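Local coordinates for protein ribonuclease S-3 (Pyrus pyrifolia, PDB 1IQQ) that cleaves RNA as a T2-family ribonuclease of the pistil and serves gametophytic self-incompatibility, by which the pear rejects its own pollen, at residues Y10-C15 with P26-T31; D147-K152 with F178-H183; P151-Q156 with V165-C170. All blocks are in the same frame, centred on the assembly; numbering follows the deposited sequence.

How the contacts relate
Read from the N terminus, the chain first closes a short loop at contact 1, where the end of strand 3-10 and the helix 11-14 after it meet the approach to strand 30-38. Contact 1 is finished before the other two begin. These share Pro151 and Lys152 in their first segments: contact 3 closes the hairpin of strands 152-158 and 161-171, and contact 2 reaches further, from 147-152 to 178-183, so that its span encloses the hairpin. The disulfide Cys170-Cys181 joins them. Contact 3 also touches contact 1, through Tyr10 with Val165 and Ala13 with Gln156, whereas contacts 1 and 2 stay about 8 Å apart at their nearest atoms. All three reach one mixed sheet.

Contact 1 (Y10-C15 with P26-T31); sequences YQLAVC and PDKLFT
Gln11 carries most of the polar traffic between helix 11-14, which follows strand 3-10, and the lead into strand 30-38; the two strands are antiparallel neighbours in the sheet of the RNase T2 fold. In the first turn of the helix, Gln11 N gives a nearly straight bond to Leu29 O (2.9 Å, 172° at the hydrogen). The side chain, extended beyond CG, uses both ends of its amide: Gln11 OE1 accepts from Asp27 N at 2.9 Å, and Gln11 NE2 donates to Thr31 OG1 at 2.9 Å, the hydroxyl lying in the amide plane. NE2 has a second acceptor in a water, which in turn donates to Asp27 OD1. An alanine here would probably leave Asp27 N and Thr31 OG1 without these mates and the bridging water without its NE2 donor, though the backbone bond to Leu29 O would remain. Beside this network the packing is apolar. Pro26 CB rests 3.7 Å from Cys15 SG, which is joined by a disulfide to Cys22 of the intervening loop. Tyr10 and Phe30 form a non-hydrogen-bonded antiparallel pair; their rings are near parallel (29°) but displaced, with little ring over ring. Over the centre of the Phe30 ring sits Tyr10 CB, in a CH-pi contact 3.8 Å from its centroid.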
loop_
_atom_site.group_PDB
_atom_site.type_symbol
_atom_site.label_atom_id
_atom_site.label_comp_id
_atom_site.label_asym_id
_atom_site.label_seq_id
_atom_site.Cartn_x
_atom_site.Cartn_y
_atom_site.Cartn_z
ATOM N N TYR A 10 4.093 1.377 6.268
ATOM C CA TYR A 10 5.370 1.750 6.896
ATOM C C TYR A 10 5.709 0.640 7.888
ATOM O O TYR A 10 5.023 0.479 8.888
ATOM C CB TYR A 10 5.127 3.098 7.589
ATOM C CG TYR A 10 6.340 3.593 8.330
ATOM C CD1 TYR A 10 7.586 3.597 7.758
ATOM C CD2 TYR A 10 6.224 4.112 9.608
ATOM C CE1 TYR A 10 8.721 4.110 8.409
ATOM C CE2 TYR A 10 7.309 4.622 10.279
ATOM C CZ TYR A 10 8.576 4.622 9.702
ATOM O OH TYR A 10 9.728 5.052 10.387
ATOM N N GLN A 11 6.740 -0.140 7.538
ATOM C CA GLN A 11 7.010 -1.362 8.299
ATOM C C GLN A 11 7.176 -1.167 9.812
ATOM O O GLN A 11 6.648 -1.971 10.556
ATOM C CB GLN A 11 8.267 -2.036 7.714
ATOM C CG GLN A 11 8.137 -2.419 6.246
ATOM C CD GLN A 11 9.381 -3.145 5.777
ATOM O OE1 GLN A 11 10.304 -3.443 6.578
ATOM N NE2 GLN A 11 9.430 -3.464 4.495
ATOM N N LEU A 12 7.885 -0.110 10.197
ATOM C CA LEU A 12 8.119 0.146 11.635
ATOM C C LEU A 12 6.809 0.235 12.368
ATOM O O LEU A 12 6.638 -0.339 13.464
ATOM C CB LEU A 12 8.910 1.447 11.820
ATOM C CG LEU A 12 9.437 1.694 13.238
ATOM C CD1 LEU A 12 10.753 0.845 13.474
ATOM C CD2 LEU A 12 9.814 3.137 13.405
ATOM N N ALA A 13 5.822 0.902 11.781
ATOM C CA ALA A 13 4.541 1.024 12.436
ATOM C C ALA A 13 3.676 -0.222 12.362
ATOM O O ALA A 13 2.936 -0.573 13.310
ATOM C CB ALA A 13 3.778 2.247 11.829
ATOM N N VAL A 14 3.711 -0.924 11.238
ATOM C CA VAL A 14 2.961 -2.170 11.103
ATOM C C VAL A 14 3.390 -3.133 12.217
ATOM O O VAL A 14 2.544 -3.801 12.807
ATOM C CB VAL A 14 3.281 -2.867 9.732
ATOM C CG1 VAL A 14 2.594 -4.225 9.608
ATOM C CG2 VAL A 14 2.798 -1.946 8.592
ATOM N N CYS A 15 4.701 -3.155 12.477
ATOM C CA CYS A 15 5.243 -4.120 13.503
ATOM C C CYS A 15 4.994 -3.678 14.905
ATOM O O CYS A 15 5.375 -4.387 15.857
ATOM C CB CYS A 15 6.727 -4.287 13.242
ATOM S SG CYS A 15 6.934 -5.233 11.702
ATOM N N PRO A 26 11.805 -4.801 11.275
ATOM C CA PRO A 26 11.326 -3.945 10.188
ATOM C C PRO A 26 12.285 -2.863 9.815
ATOM O O PRO A 26 13.081 -2.394 10.629
ATOM C CB PRO A 26 10.010 -3.379 10.755
ATOM C CG PRO A 26 10.360 -3.255 12.259
ATOM C CD PRO A 26 10.986 -4.647 12.483
ATOM N N ASP A 27 12.147 -2.398 8.586
ATOM C CA ASP A 27 12.907 -1.275 8.109
ATOM C C ASP A 27 12.027 -0.019 8.268
ATOM O O ASP A 27 10.790 -0.116 8.360
ATOM C CB ASP A 27 13.217 -1.389 6.607
ATOM C CG ASP A 27 14.220 -2.491 6.316
ATOM O OD1 ASP A 27 14.104 -3.145 5.258
ATOM O OD2 ASP A 27 15.140 -2.707 7.135
ATOM N N LYS A 28 12.680 1.135 8.249
ATOM C CA LYS A 28 11.892 2.395 8.316
ATOM C C LYS A 28 11.549 2.803 6.870
ATOM O O LYS A 28 11.929 3.876 6.354
ATOM C CB LYS A 28 12.741 3.470 9.016
ATOM C CG LYS A 28 12.884 3.168 10.538
ATOM C CD LYS A 28 13.565 4.303 11.333
ATOM C CE LYS A 28 13.784 3.865 12.781
ATOM N NZ LYS A 28 14.640 4.847 13.537
ATOM N N LEU A 29 10.761 1.929 6.240
ATOM C CA LEU A 29 10.406 2.060 4.845
ATOM C C LEU A 29 8.943 1.693 4.598
ATOM O O LEU A 29 8.371 0.861 5.303
ATOM C CB LEU A 29 11.233 1.088 3.966
ATOM C CG LEU A 29 12.712 1.498 3.851
ATOM C CD1 LEU A 29 13.512 0.378 3.186
ATOM C CD2 LEU A 29 12.863 2.744 3.044
ATOM N N PHE A 30 8.393 2.333 3.559
ATOM C CA PHE A 30 7.055 1.944 3.048
ATOM C C PHE A 30 7.277 0.886 1.959
ATOM O O PHE A 30 8.011 1.167 1.021
ATOM C CB PHE A 30 6.364 3.177 2.401
ATOM C CG PHE A 30 5.574 4.043 3.386
ATOM C CD1 PHE A 30 6.143 5.124 4.067
ATOM C CD2 PHE A 30 4.234 3.775 3.584
ATOM C CE1 PHE A 30 5.369 5.931 4.921
ATOM C CE2 PHE A 30 3.449 4.551 4.419
ATOM C CZ PHE A 30 4.021 5.623 5.080
ATOM N N THR A 31 6.670 -0.266 2.142
ATOM C CA THR A 31 6.666 -1.287 1.103
ATOM C C THR A 31 5.217 -1.625 0.794
ATOM O O THR A 31 4.245 -1.138 1.429
ATOM C CB THR A 31 7.471 -2.545 1.497
ATOM O OG1 THR A 31 7.117 -3.021 2.795
ATOM C CG2 THR A 31 8.990 -2.155 1.491
HETATM O O HOH W 1 12.136 -3.900 3.413
#

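Contact 2 (D147-K152 with F178-H183); sequences DNKKPK and FIDCPH
Lys150 and Asp180 bring the two backbones to 4.5 Å between CA atoms, in segments that run in nearly the same direction, their overall directions differing by 24°. One backbone bond joins them, Cys181 N to Lys150 O at 2.9 Å, and a water donating to both Lys150 O and Ile179 O fills in beside it. The other links use side chains. Asp180 OD1 accepts from Lys150 N at 2.8 Å on the anti side of the carboxylate, and a water lies within hydrogen-bonding distance of both this oxygen and Asn148 O. Lys150 crosses this carboxylate obliquely, its CG 3.4 Å from Asp180 OD1, yet the amine stops short of a salt bridge, with Lys150 NZ 4.5 Å from Asp180 OD2. Lys149 bends at chi2 (-51°), turning CD off the extended path, and its NZ donates to Phe178 O at 2.8 Å. The carbon part of that lysine passes obliquely over Phe178 CB, while Asp147 CB meets the edge of the phenyl ring.

Topologically, the loop after helix 135-143 is laid here against the short, weakly bonded strand near 178-179 and the chain that follows it, beside strand 161-171 in the RNase T2 sheet; a disulfide ties Cys181 to Cys170 of that strand. At this cysteine, Lys152 CB packs against Cys181 CB. Lys152 then runs extended, and its NZ donates to His183 O at 2.8 Å, nearly along the C=O axis; Phe185 gives the same ammonium a cation-pi partner. The His183 imidazole turns elsewhere, NE2 bonding Met40 O, with Pro182 CB over its ring centre.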
loop_
_atom_site.group_PDB
_atom_site.type_symbol
_atom_site.label_atom_id
_atom_site.label_comp_id
_atom_site.label_asym_id
_atom_site.label_seq_id
_atom_site.Cartn_x
_atom_site.Cartn_y
_atom_site.Cartn_z
ATOM N N ASP A 147 0.188 13.660 -8.982
ATOM C CA ASP A 147 -0.724 14.357 -9.890
ATOM C C ASP A 147 -1.843 15.121 -9.194
ATOM O O ASP A 147 -2.958 15.226 -9.705
ATOM C CB ASP A 147 -1.280 13.281 -10.873
ATOM C CG ASP A 147 -2.253 13.851 -11.962
ATOM O OD1 ASP A 147 -1.783 14.784 -12.681
ATOM O OD2 ASP A 147 -3.434 13.409 -12.101
ATOM N N ASN A 148 -1.545 15.675 -8.015
ATOM C CA ASN A 148 -2.474 16.456 -7.236
ATOM C C ASN A 148 -3.571 15.622 -6.625
ATOM O O ASN A 148 -4.360 16.199 -5.900
ATOM C CB ASN A 148 -3.127 17.583 -8.122
ATOM C CG ASN A 148 -3.950 18.572 -7.319
ATOM O OD1 ASN A 148 -5.201 18.524 -7.315
ATOM N ND2 ASN A 148 -3.276 19.528 -6.670
ATOM N N LYS A 149 -3.601 14.271 -6.809
ATOM C CA LYS A 149 -4.705 13.441 -6.340
ATOM C C LYS A 149 -4.580 13.103 -4.860
ATOM O O LYS A 149 -3.461 12.945 -4.364
ATOM C CB LYS A 149 -4.844 12.176 -7.212
ATOM C CG LYS A 149 -5.133 12.529 -8.718
ATOM C CD LYS A 149 -6.294 13.498 -8.871
ATOM C CE LYS A 149 -6.628 13.766 -10.369
ATOM N NZ LYS A 149 -7.355 12.683 -10.917
ATOM N N LYS A 150 -5.742 13.011 -4.236
ATOM C CA LYS A 150 -5.770 12.806 -2.766
ATOM C C LYS A 150 -5.623 11.360 -2.351
ATOM O O LYS A 150 -6.322 10.488 -2.838
ATOM C CB LYS A 150 -7.048 13.341 -2.245
ATOM C CG LYS A 150 -7.255 14.800 -2.598
ATOM C CD LYS A 150 -8.720 15.164 -2.195
ATOM C CE LYS A 150 -8.933 16.730 -2.109
ATOM N NZ LYS A 150 -8.481 17.544 -3.328
ATOM N N PRO A 151 -4.650 11.136 -1.491
ATOM C CA PRO A 151 -4.415 9.761 -1.025
ATOM C C PRO A 151 -5.325 9.436 0.138
ATOM O O PRO A 151 -5.937 10.320 0.693
ATOM C CB PRO A 151 -2.954 9.789 -0.578
ATOM C CG PRO A 151 -2.809 11.222 -0.006
ATOM C CD PRO A 151 -3.651 12.098 -0.998
ATOM N N LYS A 152 -5.400 8.152 0.438
ATOM C CA LYS A 152 -6.129 7.675 1.613
ATOM C C LYS A 152 -5.051 7.268 2.620
ATOM O O LYS A 152 -4.108 6.452 2.325
ATOM C CB LYS A 152 -7.040 6.493 1.260
ATOM C CG LYS A 152 -7.704 5.893 2.529
ATOM C CD LYS A 152 -8.847 4.934 2.128
ATOM C CE LYS A 152 -9.466 4.312 3.414
ATOM N NZ LYS A 152 -10.608 3.436 2.940
ATOM N N PHE A 178 -3.759 8.774 -11.905
ATOM C CA PHE A 178 -4.237 8.781 -10.540
ATOM C C PHE A 178 -5.622 9.441 -10.472
ATOM O O PHE A 178 -6.004 10.253 -11.349
ATOM C CB PHE A 178 -3.290 9.613 -9.695
ATOM C CG PHE A 178 -1.942 8.987 -9.475
ATOM C CD1 PHE A 178 -1.811 7.812 -8.743
ATOM C CD2 PHE A 178 -0.801 9.598 -9.990
ATOM C CE1 PHE A 178 -0.521 7.257 -8.510
ATOM C CE2 PHE A 178 0.502 9.095 -9.795
ATOM C CZ PHE A 178 0.658 7.896 -9.032
ATOM N N ILE A 179 -6.371 9.063 -9.457
ATOM C CA ILE A 179 -7.623 9.696 -9.121
ATOM C C ILE A 179 -7.635 9.910 -7.634
ATOM O O ILE A 179 -6.860 9.311 -6.903
ATOM C CB ILE A 179 -8.863 8.878 -9.472
ATOM C CG1 ILE A 179 -8.921 7.550 -8.677
ATOM C CG2 ILE A 179 -8.907 8.643 -10.987
ATOM C CD1 ILE A 179 -10.181 6.798 -8.927
ATOM N N ASP A 180 -8.505 10.816 -7.168
ATOM C CA ASP A 180 -8.622 10.981 -5.714
ATOM C C ASP A 180 -9.196 9.667 -5.136
ATOM O O ASP A 180 -10.102 9.028 -5.699
ATOM C CB ASP A 180 -9.627 12.108 -5.382
ATOM C CG ASP A 180 -9.143 13.489 -5.734
ATOM O OD1 ASP A 180 -7.946 13.777 -5.738
ATOM O OD2 ASP A 180 -10.077 14.323 -5.958
ATOM N N CYS A 181 -8.711 9.269 -3.941
ATOM C CA CYS A 181 -9.226 8.084 -3.292
ATOM C C CYS A 181 -10.589 8.420 -2.658
ATOM O O CYS A 181 -10.713 9.404 -1.935
ATOM C CB CYS A 181 -8.291 7.644 -2.180
ATOM S SG CYS A 181 -6.725 6.883 -2.725
ATOM N N PRO A 182 -11.612 7.610 -2.960
ATOM C CA PRO A 182 -12.936 7.839 -2.390
ATOM C C PRO A 182 -12.920 7.138 -0.978
ATOM O O PRO A 182 -11.978 6.449 -0.633
ATOM C CB PRO A 182 -13.867 7.201 -3.445
ATOM C CG PRO A 182 -13.090 5.935 -3.948
ATOM C CD PRO A 182 -11.595 6.515 -3.979
ATOM N N HIS A 183 -13.897 7.359 -0.167
ATOM C CA HIS A 183 -13.928 6.636 1.087
ATOM C C HIS A 183 -12.824 6.744 2.155
ATOM O O HIS A 183 -12.281 5.708 2.643
ATOM C CB HIS A 183 -14.195 5.168 0.809
ATOM C CG HIS A 183 -15.230 4.975 -0.257
ATOM N ND1 HIS A 183 -16.348 5.785 -0.327
ATOM C CD2 HIS A 183 -15.323 4.108 -1.285
ATOM C CE1 HIS A 183 -17.090 5.417 -1.353
ATOM N NE2 HIS A 183 -16.492 4.405 -1.953
HETATM O O HOH W 2 -7.315 16.349 -6.178
HETATM O O HOH W 3 -10.065 12.347 -9.046
HETATM O O HOH W 4 -4.881 8.933 -5.003
#

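Contact 3 (P151-Q156 with V165-C170); sequences PKLKCQ and VEITLC
Leu153 and Ile167 face each other as a non-hydrogen-bonded pair on the buried, apolar face of two antiparallel strands, their side chains alongside and pointing the same way, with Leu153 CG 4.0 Å from Ile167 CG1. Pro151 CB extends this face, reaching Ile167 CG2 and Leu169 CD2, and helix 135-143 covers it through Leu135 and Ile142. The close packing is at Val165: its CG2, 3.4 Å from Gln156 CG, presses across the glutamine at about a right angle, while Gln156 NE2 bonds Glu163 and Ala13 O.

The other face, bearing Lys152, Lys154, Glu166 and Thr168, is polar and more accessible to solvent. Lys154 and Glu166 lie side by side, Lys154 CD 3.6 Å from Glu166 OE1, but Lys154 NZ remains 4.3 Å from Glu166 OE1, too far for a salt bridge. Chi1 of -178° sets Lys154 CG anti to the backbone N, and the extended chain beyond it brings CD alongside the acid. Water enters here: one molecule donates to Lys152 O and meets Thr168 OG1 at 2.6 Å, a hydroxyl also bonded to Thr7. Glu166 touches His33, the catalytic proton donor.

Between the faces, Lys152 and Thr168 exchange two backbone bonds. Two residues further along, Lys154 O accepts from both Val165 N (2.9 Å) and Glu166 N (3.1 Å), a classic beta bulge in the hairpin of strands 152-158 and 161-171, part of the central sheet of the RNase T2 fold.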
loop_
_atom_site.group_PDB
_atom_site.type_symbol
_atom_site.label_atom_id
_atom_site.label_comp_id
_atom_site.label_asym_id
_atom_site.label_seq_id
_atom_site.Cartn_x
_atom_site.Cartn_y
_atom_site.Cartn_z
ATOM N N PRO A 151 -4.650 11.136 -1.491
ATOM C CA PRO A 151 -4.415 9.761 -1.025
ATOM C C PRO A 151 -5.325 9.436 0.138
ATOM O O PRO A 151 -5.937 10.320 0.693
ATOM C CB PRO A 151 -2.954 9.789 -0.578
ATOM C CG PRO A 151 -2.809 11.222 -0.006
ATOM C CD PRO A 151 -3.651 12.098 -0.998
ATOM N N LYS A 152 -5.400 8.152 0.438
ATOM C CA LYS A 152 -6.129 7.675 1.613
ATOM C C LYS A 152 -5.051 7.268 2.620
ATOM O O LYS A 152 -4.108 6.452 2.325
ATOM C CB LYS A 152 -7.040 6.493 1.260
ATOM C CG LYS A 152 -7.704 5.893 2.529
ATOM C CD LYS A 152 -8.847 4.934 2.128
ATOM C CE LYS A 152 -9.466 4.312 3.414
ATOM N NZ LYS A 152 -10.608 3.436 2.940
ATOM N N LEU A 153 -5.169 7.806 3.852
ATOM C CA LEU A 153 -4.182 7.534 4.899
ATOM C C LEU A 153 -4.781 6.706 6.036
ATOM O O LEU A 153 -5.956 6.850 6.377
ATOM C CB LEU A 153 -3.669 8.841 5.474
ATOM C CG LEU A 153 -2.440 9.484 4.831
ATOM C CD1 LEU A 153 -2.724 9.758 3.367
ATOM C CD2 LEU A 153 -2.131 10.788 5.546
ATOM N N LYS A 154 -3.927 5.882 6.641
ATOM C CA LYS A 154 -4.308 5.062 7.806
ATOM C C LYS A 154 -3.301 5.355 8.891
ATOM O O LYS A 154 -2.085 5.368 8.647
ATOM C CB LYS A 154 -4.207 3.565 7.485
ATOM C CG LYS A 154 -4.644 2.748 8.697
ATOM C CD LYS A 154 -4.604 1.224 8.361
ATOM C CE LYS A 154 -5.385 0.401 9.353
ATOM N NZ LYS A 154 -5.568 -0.965 8.725
ATOM N N CYS A 155 -3.805 5.576 10.111
ATOM C CA CYS A 155 -2.950 5.824 11.280
ATOM C C CYS A 155 -3.356 4.819 12.399
ATOM O O CYS A 155 -4.331 4.087 12.242
ATOM C CB CYS A 155 -3.180 7.227 11.819
ATOM S SG CYS A 155 -2.382 8.513 10.802
ATOM N N GLN A 156 -2.571 4.802 13.484
ATOM C CA GLN A 156 -2.973 3.968 14.627
ATOM C C GLN A 156 -2.584 4.703 15.880
ATOM O O GLN A 156 -1.593 5.450 15.916
ATOM C CB GLN A 156 -2.265 2.599 14.609
ATOM C CG GLN A 156 -0.779 2.699 14.667
ATOM C CD GLN A 156 -0.095 1.352 14.380
ATOM O OE1 GLN A 156 -0.755 0.427 14.003
ATOM N NE2 GLN A 156 1.229 1.300 14.519
ATOM N N VAL A 165 0.622 4.811 9.368
ATOM C CA VAL A 165 0.836 3.378 9.094
ATOM C C VAL A 165 0.688 3.055 7.593
ATOM O O VAL A 165 1.527 2.298 7.073
ATOM C CB VAL A 165 -0.167 2.525 9.840
ATOM C CG1 VAL A 165 0.238 1.014 9.719
ATOM C CG2 VAL A 165 -0.180 2.926 11.347
ATOM N N GLU A 166 -0.317 3.563 6.894
ATOM C CA GLU A 166 -0.471 3.213 5.470
ATOM C C GLU A 166 -0.825 4.426 4.646
ATOM O O GLU A 166 -1.487 5.376 5.156
ATOM C CB GLU A 166 -1.601 2.146 5.187
ATOM C CG GLU A 166 -1.402 0.833 5.880
ATOM C CD GLU A 166 -2.488 -0.161 5.540
ATOM O OE1 GLU A 166 -3.580 0.164 5.127
ATOM O OE2 GLU A 166 -2.226 -1.374 5.737
ATOM N N ILE A 167 -0.360 4.407 3.398
ATOM C CA ILE A 167 -0.726 5.474 2.434
ATOM C C ILE A 167 -1.138 4.767 1.163
ATOM O O ILE A 167 -0.420 3.881 0.671
ATOM C CB ILE A 167 0.417 6.447 2.173
ATOM C CG1 ILE A 167 0.586 7.370 3.394
ATOM C CG2 ILE A 167 0.068 7.338 0.949
ATOM C CD1 ILE A 167 1.783 8.359 3.347
ATOM N N THR A 168 -2.326 5.106 0.628
ATOM C CA THR A 168 -2.844 4.521 -0.568
ATOM C C THR A 168 -2.933 5.554 -1.658
ATOM O O THR A 168 -3.424 6.687 -1.441
ATOM C CB THR A 168 -4.281 4.015 -0.308
ATOM O OG1 THR A 168 -4.226 2.967 0.670
ATOM C CG2 THR A 168 -4.962 3.506 -1.632
ATOM N N LEU A 169 -2.433 5.213 -2.849
ATOM C CA LEU A 169 -2.544 6.039 -4.055
ATOM C C LEU A 169 -3.609 5.363 -4.914
ATOM O O LEU A 169 -3.517 4.159 -5.170
ATOM C CB LEU A 169 -1.202 6.072 -4.837
ATOM C CG LEU A 169 -0.019 6.366 -3.971
ATOM C CD1 LEU A 169 1.195 6.458 -4.895
ATOM C CD2 LEU A 169 -0.178 7.705 -3.268
ATOM N N CYS A 170 -4.628 6.090 -5.365
ATOM C CA CYS A 170 -5.698 5.508 -6.168
ATOM C C CYS A 170 -5.528 5.886 -7.628
ATOM O O CYS A 170 -4.971 6.975 -7.957
ATOM C CB CYS A 170 -7.067 5.991 -5.657
ATOM S SG CYS A 170 -7.362 5.347 -3.987
HETATM O O HOH W 5 -3.886 3.722 3.177
#